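Local coordinates for flagellar pocket-related cytoskeletal protein (Trypanosoma brucei, PDB 6SJQ) that belongs to the flagellar pocket collar of the trypanosome and, through this N-terminal ubiquitin-fold domain, probably binds partner proteins, at residues A[5-10]-A[83-88]. Numbering follows the deposited sequence.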
# COMPACT_ATOMS: atom_id res chain seq x y z
N ALA A 5 -8.89 7.65 -15.43
CA ALA A 5 -8.01 6.59 -14.93
C ALA A 5 -8.72 5.94 -13.75
O ALA A 5 -9.65 6.53 -13.19
CB ALA A 5 -6.67 7.16 -14.51
N PHE A 6 -8.30 4.74 -13.38
CA PHE A 6 -8.86 4.06 -12.22
C PHE A 6 -7.88 4.22 -11.06
O PHE A 6 -6.72 3.79 -11.16
CB PHE A 6 -9.04 2.57 -12.55
CG PHE A 6 -9.82 1.80 -11.52
CD1 PHE A 6 -9.21 1.39 -10.33
CD2 PHE A 6 -11.16 1.50 -11.73
CE1 PHE A 6 -9.92 0.67 -9.37
CE2 PHE A 6 -11.88 0.76 -10.77
CZ PHE A 6 -11.25 0.35 -9.59
N LEU A 7 -8.36 4.80 -9.95
CA LEU A 7 -7.49 5.10 -8.81
C LEU A 7 -7.77 4.14 -7.67
O LEU A 7 -8.91 3.73 -7.47
CB LEU A 7 -7.71 6.53 -8.32
CG LEU A 7 -7.54 7.54 -9.46
CD1 LEU A 7 -7.97 8.95 -9.06
CD2 LEU A 7 -6.12 7.55 -9.90
N VAL A 8 -6.71 3.78 -6.95
CA VAL A 8 -6.84 3.02 -5.71
C VAL A 8 -5.95 3.68 -4.65
O VAL A 8 -4.84 4.06 -4.96
CB VAL A 8 -6.36 1.56 -5.91
CG1 VAL A 8 -6.57 0.77 -4.63
CG2 VAL A 8 -7.12 0.90 -7.07
N GLN A 9 -6.44 3.83 -3.42
CA GLN A 9 -5.58 4.32 -2.32
C GLN A 9 -4.99 3.12 -1.63
O GLN A 9 -5.72 2.19 -1.28
CB GLN A 9 -6.40 5.10 -1.30
CG GLN A 9 -7.17 6.28 -1.86
CD GLN A 9 -8.04 6.92 -0.80
OE1 GLN A 9 -7.54 7.66 0.06
NE2 GLN A 9 -9.34 6.61 -0.82
N VAL A 10 -3.66 3.10 -1.46
CA VAL A 10 -3.02 1.97 -0.79
C VAL A 10 -2.22 2.45 0.43
O VAL A 10 -1.34 3.32 0.31
CB VAL A 10 -2.11 1.20 -1.76
CG1 VAL A 10 -1.77 -0.14 -1.19
CG2 VAL A 10 -2.83 1.00 -3.09
N LEU A 83 -12.50 -4.40 -6.24
CA LEU A 83 -12.00 -3.01 -6.32
C LEU A 83 -13.00 -2.05 -6.96
O LEU A 83 -13.63 -2.37 -7.99
CB LEU A 83 -10.67 -2.97 -7.10
CG LEU A 83 -9.48 -3.70 -6.47
CD1 LEU A 83 -8.28 -3.68 -7.43
CD2 LEU A 83 -9.09 -3.10 -5.11
N THR A 84 -13.18 -0.89 -6.32
CA THR A 84 -13.95 0.20 -6.88
C THR A 84 -13.08 1.44 -6.91
O THR A 84 -12.09 1.53 -6.18
CB THR A 84 -15.24 0.49 -6.07
OG1 THR A 84 -14.90 0.76 -4.70
CG2 THR A 84 -16.17 -0.70 -6.14
N ASP A 85 -13.43 2.40 -7.76
CA ASP A 85 -12.61 3.59 -7.89
C ASP A 85 -12.47 4.35 -6.58
O ASP A 85 -13.46 4.67 -5.90
CB ASP A 85 -13.15 4.54 -8.97
CG ASP A 85 -12.22 5.74 -9.19
OD1 ASP A 85 -11.18 5.57 -9.86
OD2 ASP A 85 -12.51 6.83 -8.65
N TYR A 86 -11.22 4.64 -6.25
CA TYR A 86 -10.80 5.39 -5.08
C TYR A 86 -11.07 4.66 -3.79
O TYR A 86 -11.08 5.26 -2.72
CB TYR A 86 -11.36 6.83 -5.06
CG TYR A 86 -10.33 7.81 -4.56
CD1 TYR A 86 -10.41 8.35 -3.29
CD2 TYR A 86 -9.24 8.17 -5.35
CE1 TYR A 86 -9.44 9.23 -2.82
CE2 TYR A 86 -8.27 9.05 -4.89
CZ TYR A 86 -8.38 9.58 -3.63
OH TYR A 86 -7.41 10.45 -3.16
N CYS A 87 -11.25 3.34 -3.88
CA CYS A 87 -11.38 2.54 -2.67
C CYS A 87 -10.06 2.57 -1.88
O CYS A 87 -9.00 2.90 -2.43
CB CYS A 87 -11.82 1.12 -2.98
SG CYS A 87 -10.58 0.03 -3.73
N GLN A 88 -10.15 2.29 -0.58
CA GLN A 88 -9.00 2.27 0.31
C GLN A 88 -8.56 0.84 0.63
O GLN A 88 -9.35 0.03 1.10
CB GLN A 88 -9.33 2.98 1.62
CG GLN A 88 -8.14 3.02 2.58
CD GLN A 88 -7.08 3.99 2.13
OE1 GLN A 88 -7.33 5.21 2.03
NE2 GLN A 88 -5.89 3.47 1.83
O HOH W 1 -10.77 7.95 -11.10
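Asp85 OD1 is gripped by two donors: Leu7 N, at 2.9 Å from OD1 in a nearly straight bond (176°), and a water that also donates to Ala5 O. Leu7 N meets OD1 on the anti side, tilted out of the carboxylate plane; CG stands anti to the backbone N of Asp85 (chi1 -176°), which carries the carboxylate group out toward the backbone of Leu7. On the same edge, Leu7 O accepts from Tyr86 N at 2.8 Å, a bond that ties the type II turn Thr84 to Cys87 to the strand. The next, from Gln9 N to Cys87 O, 2.9 Å, belongs to the parallel pairing of strand 6-14 with 87-92, the central strand of the ubiquitin-fold sheet. Gln9 NE2 donates to Tyr86 O (2.9 Å), which lies in its amide plane although the donor stands above the carbonyl plane. The same amide stacks on the Tyr86 ring, the planes 25° apart, with Gln9 CG over the ring face 3.9 Å from the centroid. Leu7 CB touches the ring's edge at CD2. Asn20 and Glu22 of strand 17-25 take the far polar ends, Asn20 bonding Gln9 OE1 and Gln88 NE2, Glu22 the Tyr86 hydroxyl. Near the start of the strand, the Phe6 ring packs against the turn with Asp85 CA over one face, offset toward the rim, and CZ obliquely 3.4 Å from Thr84 C.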